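Local atomic coordinates of BIFUNCTIONAL PROTEIN Proline utilization A (PutA) (Corynebacterium freiburgense, PDB entry 5UX5), a protein that catalyses the two-step oxidation of proline to glutamate, joining an FAD-dependent proline dehydrogenase barrel to an NAD-dependent aldehyde dehydrogenase in one chain. Residues G204-L209 with T242-E247; R212-Y217 with E253-L258; K283-A286 with G290-I293. All coordinates share one frame; numbering follows the deposited sequence.

Contact 1 of 3, residues G204-L209 with T242-E247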
ATOM      1  N   GLY A 204      -3.185  17.646  14.773  1.00 36.54           N
ATOM      2  CA  GLY A 204      -3.459  18.576  13.697  1.00 33.57           C
ATOM      3  C   GLY A 204      -4.779  18.296  13.021  1.00 39.67           C
ATOM      4  O   GLY A 204      -5.501  19.219  12.636  1.00 49.57           O
ATOM      5  N   ASN A 205      -5.107  17.024  12.845  1.00 33.52           N
ATOM      6  CA  ASN A 205      -6.394  16.695  12.258  1.00 32.54           C
ATOM      7  C   ASN A 205      -7.529  17.206  13.131  1.00 39.09           C
ATOM      8  O   ASN A 205      -8.529  17.723  12.617  1.00 31.87           O
ATOM      9  CB  ASN A 205      -6.491  15.189  12.030  1.00 31.98           C
ATOM     10  CG  ASN A 205      -5.532  14.700  10.949  1.00 42.43           C
ATOM     11  OD1 ASN A 205      -4.612  15.407  10.542  1.00 54.64           O
ATOM     12  ND2 ASN A 205      -5.749  13.488  10.482  1.00 47.28           N
ATOM     13  N   THR A 206      -7.380  17.087  14.461  1.00 42.76           N
ATOM     14  CA  THR A 206      -8.407  17.563  15.387  1.00 37.45           C
ATOM     15  C   THR A 206      -8.625  19.056  15.234  1.00 41.11           C
ATOM     16  O   THR A 206      -9.767  19.516  15.143  1.00 43.43           O
ATOM     17  CB  THR A 206      -8.038  17.250  16.835  1.00 36.92           C
ATOM     18  OG1 THR A 206      -7.982  15.835  17.035  1.00 37.90           O
ATOM     19  CG2 THR A 206      -9.097  17.799  17.745  1.00 43.35           C
ATOM     20  N   GLU A 207      -7.531  19.829  15.198  1.00 45.50           N
ATOM     21  CA  GLU A 207      -7.642  21.279  15.107  1.00 44.59           C
ATOM     22  C   GLU A 207      -8.236  21.690  13.774  1.00 40.58           C
ATOM     23  O   GLU A 207      -9.052  22.610  13.708  1.00 45.37           O
ATOM     24  CB  GLU A 207      -6.275  21.924  15.300  1.00 43.43           C
ATOM     25  CG  GLU A 207      -5.742  21.805  16.715  1.00 53.52           C
ATOM     26  CD  GLU A 207      -6.592  22.549  17.747  1.00 66.62           C
ATOM     27  OE1 GLU A 207      -6.859  23.757  17.556  1.00 67.55           O
ATOM     28  OE2 GLU A 207      -6.995  21.920  18.751  1.00 70.08           O
ATOM     29  N   LEU A 208      -7.881  20.989  12.710  1.00 38.11           N
ATOM     30  CA  LEU A 208      -8.438  21.329  11.413  1.00 36.83           C
ATOM     31  C   LEU A 208      -9.929  21.043  11.387  1.00 35.12           C
ATOM     32  O   LEU A 208     -10.706  21.837  10.859  1.00 47.49           O
ATOM     33  CB  LEU A 208      -7.712  20.556  10.303  1.00 38.23           C
ATOM     34  CG  LEU A 208      -8.023  21.002   8.867  1.00 44.13           C
ATOM     35  CD1 LEU A 208      -7.834  22.502   8.724  1.00 42.75           C
ATOM     36  CD2 LEU A 208      -7.242  20.271   7.802  1.00 33.60           C
ATOM     37  N   LEU A 209     -10.346  19.916  11.952  1.00 33.56           N
ATOM     38  CA  LEU A 209     -11.765  19.560  11.949  1.00 41.55           C
ATOM     39  C   LEU A 209     -12.592  20.537  12.782  1.00 46.91           C
ATOM     40  O   LEU A 209     -13.696  20.933  12.382  1.00 47.07           O
ATOM     41  CB  LEU A 209     -11.933  18.120  12.448  1.00 32.08           C
ATOM     42  CG  LEU A 209     -11.471  17.042  11.449  1.00 31.04           C
ATOM     43  CD1 LEU A 209     -11.020  15.828  12.205  1.00 30.23           C
ATOM     44  CD2 LEU A 209     -12.555  16.681  10.433  1.00 30.69           C
ATOM     45  N   THR A 242     -12.378  11.196  15.809  1.00 32.71           N
ATOM     46  CA  THR A 242     -13.764  11.657  15.859  1.00 32.55           C
ATOM     47  C   THR A 242     -14.252  11.811  17.297  1.00 37.86           C
ATOM     48  O   THR A 242     -14.906  12.805  17.625  1.00 47.65           O
ATOM     49  CB  THR A 242     -14.678  10.711  15.089  1.00 30.28           C
ATOM     50  OG1 THR A 242     -14.191  10.549  13.748  1.00 29.73           O
ATOM     51  CG2 THR A 242     -16.074  11.286  15.044  1.00 28.46           C
ATOM     52  N   ILE A 243     -13.962  10.835  18.168  1.00 31.17           N
ATOM     53  CA  ILE A 243     -14.311  10.975  19.581  1.00 34.13           C
ATOM     54  C   ILE A 243     -13.635  12.204  20.159  1.00 43.98           C
ATOM     55  O   ILE A 243     -14.223  12.938  20.969  1.00 44.05           O
ATOM     56  CB  ILE A 243     -13.907   9.725  20.377  1.00 33.48           C
ATOM     57  CG1 ILE A 243     -14.762   8.530  20.028  1.00 31.88           C
ATOM     58  CG2 ILE A 243     -13.959  10.008  21.865  1.00 38.12           C
ATOM     59  CD1 ILE A 243     -14.094   7.269  20.457  1.00 33.04           C
ATOM     60  N   ARG A 244     -12.371  12.422  19.786  1.00 38.63           N
ATOM     61  CA  ARG A 244     -11.655  13.584  20.291  1.00 37.65           C
ATOM     62  C   ARG A 244     -12.248  14.869  19.728  1.00 43.50           C
ATOM     63  O   ARG A 244     -12.371  15.880  20.435  1.00 50.89           O
ATOM     64  CB  ARG A 244     -10.180  13.481  19.949  1.00 35.49           C
ATOM     65  CG  ARG A 244      -9.394  14.601  20.484  1.00 32.48           C
ATOM     66  CD  ARG A 244      -7.957  14.372  20.264  1.00 32.37           C
ATOM     67  NE  ARG A 244      -7.215  15.615  20.418  1.00 38.00           N
ATOM     68  CZ  ARG A 244      -5.906  15.715  20.251  1.00 40.56           C
ATOM     69  NH1 ARG A 244      -5.200  14.635  19.920  1.00 45.34           N
ATOM     70  NH2 ARG A 244      -5.312  16.884  20.410  1.00 34.78           N
ATOM     71  N   LEU A 245     -12.603  14.855  18.451  1.00 39.41           N
ATOM     72  CA  LEU A 245     -13.273  16.005  17.872  1.00 39.49           C
ATOM     73  C   LEU A 245     -14.559  16.308  18.630  1.00 36.26           C
ATOM     74  O   LEU A 245     -14.787  17.441  19.057  1.00 33.53           O
ATOM     75  CB  LEU A 245     -13.542  15.728  16.390  1.00 36.37           C
ATOM     76  CG  LEU A 245     -14.695  16.434  15.708  1.00 36.50           C
ATOM     77  CD1 LEU A 245     -14.372  17.913  15.619  1.00 32.70           C
ATOM     78  CD2 LEU A 245     -14.912  15.792  14.344  1.00 30.85           C
ATOM     79  N   PHE A 246     -15.368  15.274  18.862  1.00 31.97           N
ATOM     80  CA  PHE A 246     -16.641  15.413  19.566  1.00 32.41           C
ATOM     81  C   PHE A 246     -16.455  16.022  20.952  1.00 41.31           C
ATOM     82  O   PHE A 246     -17.126  16.995  21.299  1.00 53.32           O
ATOM     83  CB  PHE A 246     -17.283  14.040  19.654  1.00 35.55           C
ATOM     84  CG  PHE A 246     -18.704  14.015  20.135  1.00 36.12           C
ATOM     85  CD1 PHE A 246     -19.718  14.568  19.385  1.00 40.02           C
ATOM     86  CD2 PHE A 246     -19.042  13.302  21.291  1.00 36.14           C
ATOM     87  CE1 PHE A 246     -21.060  14.480  19.821  1.00 44.52           C
ATOM     88  CE2 PHE A 246     -20.358  13.202  21.724  1.00 32.48           C
ATOM     89  CZ  PHE A 246     -21.367  13.791  20.989  1.00 32.62           C
ATOM     90  N   GLU A 247     -15.523  15.487  21.748  1.00 37.83           N
ATOM     91  CA  GLU A 247     -15.425  15.898  23.149  1.00 34.64           C
ATOM     92  C   GLU A 247     -14.779  17.263  23.306  1.00 40.26           C
ATOM     93  O   GLU A 247     -15.211  18.069  24.136  1.00 46.21           O
ATOM     94  CB  GLU A 247     -14.665  14.849  23.952  1.00 34.29           C
ATOM     95  CG  GLU A 247     -15.454  13.572  24.037  1.00 36.17           C
ATOM     96  CD  GLU A 247     -14.797  12.460  24.839  1.00 37.45           C
ATOM     97  OE1 GLU A 247     -15.276  11.329  24.690  1.00 37.56           O
ATOM     98  OE2 GLU A 247     -13.805  12.673  25.566  1.00 34.14           O
TER
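T206 packs on R244 and L209 on L245 where the two helical segments come closest, with T206 CA 5.7 Å from L245 CA. Segment 204-209 lies near the start of helix 202-221 and segment 242-247 within helix 239-251. These are consecutive outer helices of the TIM barrel of the proline dehydrogenase part, joined through strand 228-232, so the contact illustrates how sequence-adjacent outer helices of a barrel pack side by side. Small and branched side chains fill the interface and an arginine reaches across beside them. T206 OG1 sits over one face of the R244 guanidinium, 3.4 Å above its plane and displaced toward the rim, and the two side chains cross at about a right angle. The separation of T206 OG1 from R244 NE, 3.5 Å, might suggest a bond, but the angle is poor and both groups are engaged elsewhere. T206 OG1 is hydrogen-bonded to the carbonyl of I202, one turn earlier, a position it gains by lying beside its own backbone N (chi1 -64°). R244 instead has CG anti to the backbone N (chi1 -178°), and its extended chain reaches across to the first helix, where NH1 forms a salt bridge with D203, while NE pairs with E248 of its own helix. Two carboxylates probably help to set the rotation of the guanidinium, one face of which lies against the threonine. Deeper in, the touching side chains are apolar. V241 touches both T206 and L209, and beside it L245 CD1 rests 4.0 Å from L209 CB.

Contact 2 of 3, residues R212-Y217 with E253-L258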
ATOM      1  N   ARG A 212     -12.923  23.816  10.966  1.00 40.61           N
ATOM      2  CA  ARG A 212     -13.849  23.762   9.844  1.00 44.27           C
ATOM      3  C   ARG A 212     -15.294  23.522  10.255  1.00 48.15           C
ATOM      4  O   ARG A 212     -16.202  23.980   9.549  1.00 52.23           O
ATOM      5  CB  ARG A 212     -13.414  22.677   8.857  1.00 39.47           C
ATOM      6  CG  ARG A 212     -12.179  23.049   8.081  1.00 36.29           C
ATOM      7  CD  ARG A 212     -11.869  21.964   7.102  1.00 38.00           C
ATOM      8  NE  ARG A 212     -10.778  22.312   6.211  1.00 37.24           N
ATOM      9  CZ  ARG A 212     -10.266  21.469   5.324  1.00 38.87           C
ATOM     10  NH1 ARG A 212     -10.760  20.248   5.246  1.00 44.55           N
ATOM     11  NH2 ARG A 212      -9.278  21.842   4.511  1.00 35.66           N
ATOM     12  N   LEU A 213     -15.537  22.820  11.372  1.00 40.84           N
ATOM     13  CA  LEU A 213     -16.897  22.434  11.729  1.00 37.22           C
ATOM     14  C   LEU A 213     -17.621  23.447  12.618  1.00 45.48           C
ATOM     15  O   LEU A 213     -18.856  23.406  12.684  1.00 48.62           O
ATOM     16  CB  LEU A 213     -16.902  21.062  12.405  1.00 34.86           C
ATOM     17  CG  LEU A 213     -16.879  19.866  11.456  1.00 37.74           C
ATOM     18  CD1 LEU A 213     -16.641  18.612  12.255  1.00 32.77           C
ATOM     19  CD2 LEU A 213     -18.199  19.787  10.725  1.00 33.83           C
ATOM     20  N   ARG A 214     -16.904  24.367  13.274  1.00 44.31           N
ATOM     21  CA  ARG A 214     -17.565  25.352  14.133  1.00 42.43           C
ATOM     22  C   ARG A 214     -18.639  26.170  13.413  1.00 42.65           C
ATOM     23  O   ARG A 214     -19.724  26.340  13.988  1.00 43.79           O
ATOM     24  CB  ARG A 214     -16.517  26.276  14.773  1.00 40.28           C
ATOM     25  CG  ARG A 214     -15.714  25.652  15.895  1.00 39.85           C
ATOM     26  CD  ARG A 214     -14.702  26.625  16.460  1.00 41.07           C
ATOM     27  NE  ARG A 214     -13.747  25.969  17.340  1.00 43.59           N
ATOM     28  CZ  ARG A 214     -12.470  25.777  17.020  1.00 50.60           C
ATOM     29  NH1 ARG A 214     -12.013  26.224  15.861  1.00 49.16           N
ATOM     30  NH2 ARG A 214     -11.649  25.142  17.849  1.00 50.81           N
ATOM     31  N   PRO A 215     -18.447  26.663  12.188  1.00 47.04           N
ATOM     32  CA  PRO A 215     -19.578  27.333  11.518  1.00 41.31           C
ATOM     33  C   PRO A 215     -20.803  26.451  11.420  1.00 41.53           C
ATOM     34  O   PRO A 215     -21.926  26.956  11.514  1.00 44.08           O
ATOM     35  CB  PRO A 215     -19.033  27.689  10.128  1.00 41.68           C
ATOM     36  CG  PRO A 215     -17.571  27.489  10.188  1.00 50.55           C
ATOM     37  CD  PRO A 215     -17.170  26.868  11.478  1.00 50.16           C
ATOM     38  N   LEU A 216     -20.619  25.139  11.228  1.00 41.59           N
ATOM     39  CA  LEU A 216     -21.764  24.236  11.121  1.00 40.26           C
ATOM     40  C   LEU A 216     -22.506  24.097  12.450  1.00 42.15           C
ATOM     41  O   LEU A 216     -23.741  24.044  12.475  1.00 38.67           O
ATOM     42  CB  LEU A 216     -21.309  22.862  10.645  1.00 39.20           C
ATOM     43  CG  LEU A 216     -22.469  21.873  10.678  1.00 40.72           C
ATOM     44  CD1 LEU A 216     -23.405  22.151   9.509  1.00 46.81           C
ATOM     45  CD2 LEU A 216     -22.011  20.435  10.718  1.00 38.75           C
ATOM     46  N   TYR A 217     -21.774  23.994  13.560  1.00 38.29           N
ATOM     47  CA  TYR A 217     -22.421  23.842  14.857  1.00 41.16           C
ATOM     48  C   TYR A 217     -23.058  25.146  15.321  1.00 43.45           C
ATOM     49  O   TYR A 217     -24.091  25.127  15.988  1.00 43.53           O
ATOM     50  CB  TYR A 217     -21.408  23.330  15.883  1.00 44.36           C
ATOM     51  CG  TYR A 217     -21.065  21.857  15.747  1.00 45.01           C
ATOM     52  CD1 TYR A 217     -20.137  21.415  14.798  1.00 44.14           C
ATOM     53  CD2 TYR A 217     -21.658  20.908  16.572  1.00 40.16           C
ATOM     54  CE1 TYR A 217     -19.822  20.080  14.669  1.00 34.69           C
ATOM     55  CE2 TYR A 217     -21.349  19.579  16.454  1.00 34.88           C
ATOM     56  CZ  TYR A 217     -20.425  19.164  15.499  1.00 34.22           C
ATOM     57  OH  TYR A 217     -20.119  17.826  15.383  1.00 33.16           O
ATOM     58  N   GLU A 253     -16.912  26.871  25.399  1.00 50.92           N
ATOM     59  CA  GLU A 253     -17.969  27.672  26.020  1.00 47.83           C
ATOM     60  C   GLU A 253     -19.127  27.890  25.061  1.00 45.62           C
ATOM     61  O   GLU A 253     -20.294  27.712  25.419  1.00 45.56           O
ATOM     62  CB  GLU A 253     -17.396  29.014  26.468  1.00 47.84           C
ATOM     63  CG  GLU A 253     -18.079  29.685  27.618  1.00 61.93           C
ATOM     64  CD  GLU A 253     -17.643  31.135  27.691  1.00 76.70           C
ATOM     65  OE1 GLU A 253     -18.114  31.888  28.579  1.00 79.31           O
ATOM     66  OE2 GLU A 253     -16.818  31.520  26.831  1.00 78.43           O
ATOM     67  N   GLU A 254     -18.804  28.155  23.808  1.00 45.28           N
ATOM     68  CA  GLU A 254     -19.809  28.447  22.803  1.00 45.07           C
ATOM     69  C   GLU A 254     -20.811  27.303  22.662  1.00 46.63           C
ATOM     70  O   GLU A 254     -22.013  27.537  22.512  1.00 46.06           O
ATOM     71  CB  GLU A 254     -19.074  28.718  21.493  1.00 46.22           C
ATOM     72  CG  GLU A 254     -19.892  29.039  20.304  1.00 51.83           C
ATOM     73  CD  GLU A 254     -19.007  29.238  19.085  1.00 59.86           C
ATOM     74  OE1 GLU A 254     -17.837  28.763  19.090  1.00 51.35           O
ATOM     75  OE2 GLU A 254     -19.465  29.928  18.145  1.00 63.34           O
ATOM     76  N   PHE A 255     -20.345  26.056  22.742  1.00 42.88           N
ATOM     77  CA  PHE A 255     -21.169  24.903  22.411  1.00 41.31           C
ATOM     78  C   PHE A 255     -21.577  24.091  23.622  1.00 42.52           C
ATOM     79  O   PHE A 255     -22.104  22.989  23.461  1.00 43.33           O
ATOM     80  CB  PHE A 255     -20.443  24.003  21.415  1.00 40.03           C
ATOM     81  CG  PHE A 255     -20.045  24.701  20.148  1.00 40.19           C
ATOM     82  CD1 PHE A 255     -21.008  25.222  19.293  1.00 40.46           C
ATOM     83  CD2 PHE A 255     -18.705  24.831  19.809  1.00 41.65           C
ATOM     84  CE1 PHE A 255     -20.640  25.880  18.120  1.00 41.53           C
ATOM     85  CE2 PHE A 255     -18.324  25.471  18.628  1.00 43.35           C
ATOM     86  CZ  PHE A 255     -19.297  25.999  17.786  1.00 40.72           C
ATOM     87  N   LEU A 256     -21.383  24.617  24.827  1.00 52.37           N
ATOM     88  CA  LEU A 256     -21.563  23.793  26.014  1.00 43.16           C
ATOM     89  C   LEU A 256     -23.001  23.304  26.159  1.00 43.90           C
ATOM     90  O   LEU A 256     -23.231  22.221  26.706  1.00 41.26           O
ATOM     91  CB  LEU A 256     -21.156  24.575  27.260  1.00 43.55           C
ATOM     92  CG  LEU A 256     -20.942  23.653  28.477  1.00 52.49           C
ATOM     93  CD1 LEU A 256     -19.997  22.465  28.146  1.00 46.15           C
ATOM     94  CD2 LEU A 256     -20.524  24.377  29.757  1.00 45.34           C
ATOM     95  N   GLY A 257     -23.975  24.049  25.634  1.00 48.18           N
ATOM     96  CA  GLY A 257     -25.357  23.630  25.794  1.00 42.07           C
ATOM     97  C   GLY A 257     -26.021  23.008  24.581  1.00 47.16           C
ATOM     98  O   GLY A 257     -27.249  22.900  24.545  1.00 48.32           O
ATOM     99  N   LEU A 258     -25.229  22.531  23.616  1.00 40.12           N
ATOM    100  CA  LEU A 258     -25.746  21.963  22.380  1.00 43.70           C
ATOM    101  C   LEU A 258     -25.759  20.442  22.474  1.00 48.19           C
ATOM    102  O   LEU A 258     -24.715  19.811  22.681  1.00 42.73           O
ATOM    103  CB  LEU A 258     -24.904  22.399  21.185  1.00 50.15           C
ATOM    104  CG  LEU A 258     -25.355  21.886  19.816  1.00 43.27           C
ATOM    105  CD1 LEU A 258     -26.781  22.331  19.533  1.00 38.82           C
ATOM    106  CD2 LEU A 258     -24.395  22.359  18.723  1.00 38.15           C
TER
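A buried aromatic contact, with Y217 and F255 in a loose edge-to-face pair, lies on the outside of the TIM barrel, where the latter part of helix 202-221 meets the loop between helix 239-251 and strand 260-265. The edge of the Y217 ring is turned toward the face of F255, with the centroids of the two rings 6.0 Å apart and their planes at 63°. The nearest atoms, however, are not ring to ring: Y217 CB lies 3.5 Å from F255 CE1, so the phenylalanine is set against the root of the tyrosine. R214, one turn earlier, brings its CG to the edge of the F255 ring, 3.8 Å from CE2. Its chain runs crosswise to the phenylalanine, and its charged end goes on to E252, whose carboxylate forms a salt bridge with NE. A face of F255 is covered from its own loop by E254, whose CG stands over the ring centre, while the E254 carboxylate pairs with R218 on the helix. The backbone helps to shape both sides: P215 has no N-H to give and the helix is kinked there, whereas F255 to L258 form a type I beta turn. That turn brings F255 and L258 to the same helix. L258, its CG anti to the backbone N (chi1 -179°), approaches the tyrosine in the plane of the ring, CD2 meeting Y217 CD2 at 3.8 Å.

Contact 3 of 3, residues K283-A286 with G290-I293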
ATOM      1  N   LYS A 283     -20.957  12.715  31.978  1.00 39.14           N
ATOM      2  CA  LYS A 283     -21.117  13.108  33.375  1.00 43.98           C
ATOM      3  C   LYS A 283     -20.283  14.345  33.690  1.00 50.26           C
ATOM      4  O   LYS A 283     -20.738  15.262  34.390  1.00 51.94           O
ATOM      5  CB  LYS A 283     -20.733  11.944  34.288  1.00 42.89           C
ATOM      6  CG  LYS A 283     -21.674  10.755  34.209  1.00 40.45           C
ATOM      7  CD  LYS A 283     -21.109   9.583  34.974  1.00 40.81           C
ATOM      8  CE  LYS A 283     -22.064   8.405  34.976  1.00 51.43           C
ATOM      9  NZ  LYS A 283     -21.531   7.271  35.798  1.00 59.48           N
ATOM     10  N   ARG A 284     -19.062  14.383  33.165  1.00 44.93           N
ATOM     11  CA  ARG A 284     -18.209  15.546  33.317  1.00 42.38           C
ATOM     12  C   ARG A 284     -18.856  16.776  32.673  1.00 53.62           C
ATOM     13  O   ARG A 284     -18.821  17.878  33.243  1.00 58.87           O
ATOM     14  CB  ARG A 284     -16.836  15.204  32.724  1.00 42.06           C
ATOM     15  CG  ARG A 284     -15.722  16.250  32.798  1.00 53.27           C
ATOM     16  CD  ARG A 284     -14.611  15.935  31.749  1.00 64.23           C
ATOM     17  NE  ARG A 284     -14.180  17.148  31.050  1.00 66.00           N
ATOM     18  CZ  ARG A 284     -13.650  17.187  29.832  1.00 66.25           C
ATOM     19  NH1 ARG A 284     -13.472  16.069  29.139  1.00 71.15           N
ATOM     20  NH2 ARG A 284     -13.308  18.357  29.303  1.00 66.88           N
ATOM     21  N   ARG A 285     -19.502  16.594  31.512  1.00 49.92           N
ATOM     22  CA  ARG A 285     -20.120  17.725  30.818  1.00 44.24           C
ATOM     23  C   ARG A 285     -21.309  18.252  31.586  1.00 44.76           C
ATOM     24  O   ARG A 285     -21.408  19.457  31.832  1.00 50.55           O
ATOM     25  CB  ARG A 285     -20.560  17.329  29.413  1.00 44.93           C
ATOM     26  CG  ARG A 285     -20.759  18.502  28.481  1.00 46.49           C
ATOM     27  CD  ARG A 285     -21.421  18.059  27.212  1.00 46.47           C
ATOM     28  NE  ARG A 285     -21.370  19.059  26.145  1.00 42.55           N
ATOM     29  CZ  ARG A 285     -22.313  19.198  25.221  1.00 38.09           C
ATOM     30  NH1 ARG A 285     -22.183  20.117  24.277  1.00 40.83           N
ATOM     31  NH2 ARG A 285     -23.402  18.436  25.254  1.00 37.70           N
ATOM     32  N   ALA A 286     -22.227  17.362  31.969  1.00 49.37           N
ATOM     33  CA  ALA A 286     -23.387  17.779  32.749  1.00 46.70           C
ATOM     34  C   ALA A 286     -22.961  18.543  33.984  1.00 44.02           C
ATOM     35  O   ALA A 286     -23.527  19.588  34.303  1.00 47.98           O
ATOM     36  CB  ALA A 286     -24.220  16.569  33.154  1.00 50.75           C
ATOM     37  N   GLY A 290     -23.425  21.534  31.085  1.00 53.26           N
ATOM     38  CA  GLY A 290     -23.624  21.297  29.673  1.00 46.51           C
ATOM     39  C   GLY A 290     -24.771  20.357  29.390  1.00 43.48           C
ATOM     40  O   GLY A 290     -25.332  19.745  30.296  1.00 48.77           O
ATOM     41  N   ALA A 291     -25.110  20.261  28.106  1.00 44.69           N
ATOM     42  CA  ALA A 291     -26.218  19.454  27.625  1.00 40.09           C
ATOM     43  C   ALA A 291     -25.792  18.004  27.396  1.00 42.51           C
ATOM     44  O   ALA A 291     -24.606  17.658  27.407  1.00 38.61           O
ATOM     45  CB  ALA A 291     -26.790  20.045  26.338  1.00 39.84           C
ATOM     46  N   LYS A 292     -26.796  17.157  27.177  1.00 40.44           N
ATOM     47  CA  LYS A 292     -26.571  15.741  26.958  1.00 41.98           C
ATOM     48  C   LYS A 292     -25.830  15.490  25.654  1.00 42.82           C
ATOM     49  O   LYS A 292     -25.680  16.379  24.819  1.00 44.84           O
ATOM     50  CB  LYS A 292     -27.890  14.972  26.949  1.00 42.44           C
ATOM     51  CG  LYS A 292     -28.695  15.091  28.213  1.00 44.06           C
ATOM     52  CD  LYS A 292     -30.081  14.597  27.968  1.00 47.29           C
ATOM     53  CE  LYS A 292     -31.058  15.118  28.984  1.00 51.86           C
ATOM     54  NZ  LYS A 292     -32.385  14.520  28.703  1.00 57.79           N
ATOM     55  N   ILE A 293     -25.293  14.276  25.529  1.00 38.19           N
ATOM     56  CA  ILE A 293     -24.812  13.762  24.260  1.00 35.41           C
ATOM     57  C   ILE A 293     -25.748  12.641  23.837  1.00 43.27           C
ATOM     58  O   ILE A 293     -26.598  12.190  24.609  1.00 55.36           O
ATOM     59  CB  ILE A 293     -23.357  13.280  24.335  1.00 34.31           C
ATOM     60  CG1 ILE A 293     -23.227  12.100  25.285  1.00 38.69           C
ATOM     61  CG2 ILE A 293     -22.476  14.372  24.812  1.00 35.30           C
ATOM     62  CD1 ILE A 293     -21.840  11.483  25.277  1.00 33.81           C
TER
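R285 and G290 bring the two backbones together at the C-terminal end of helix 271-287, where G290 N donates to R285 O over 3.0 Å with an N-H...O angle of 155°. This link from residue i+5 back to residue i is a six-to-one bond, as found in a Schellman motif, though this bond alone does not establish one. In the TIM barrel this is a short alpha-to-beta connection, which turns the chain from an outer helix into strand 293-298 of the inner wall. A286 lies beside the turn, its CA 3.7 Å from G290 O. The side chain of R285 then binds the loop that follows. Its CG is anti to the backbone N (chi1 -160°) and the chain is extended, which carries the guanidinium alongside residues 291 to 293. There NH2 donates to A291 O, a bond modelled at 2.6 Å. The bond is bent, with an N-H...O angle of 132°; the nitrogen also stands well above the carbonyl plane, and the oxygen is itself tilted from the guanidinium plane. A291 N lies over one face of the group. The remaining nitrogens of R285 reach back to the end of helix 239-251 and the loop after it, NE to the carbonyl of L250 and NH1 to that of L258, so one buried guanidinium holds three backbone segments through their carbonyl oxygens. K292 O also comes near NH2, at the edge of the guanidinium, yet at an angle too poor for a hydrogen bond. Past it, I293 CG2 lies 4.2 Å from R285 NH2.

How the contacts relate
Contacts 1 and 2 interleave along the chain, and contact 3 comes after both; all belong to the proline dehydrogenase barrel. Contacts 1 and 2 share helix 202-221, their centres lie 13 Å apart, and they join where L245 CD2 packs 3.9 Å from L213 CD1. Contact 3 meets contact 1 through F246 CE2 and I293 CG2, also 3.9 Å apart. Its link to contact 2 is polar: besides the bond from the R285 guanidinium, a probable hydrogen bond runs from A291 N to L256 O (3.1 Å). The side chains of L245 and Y217 each lie about 13 Å from the bound FAD, and so do not touch it.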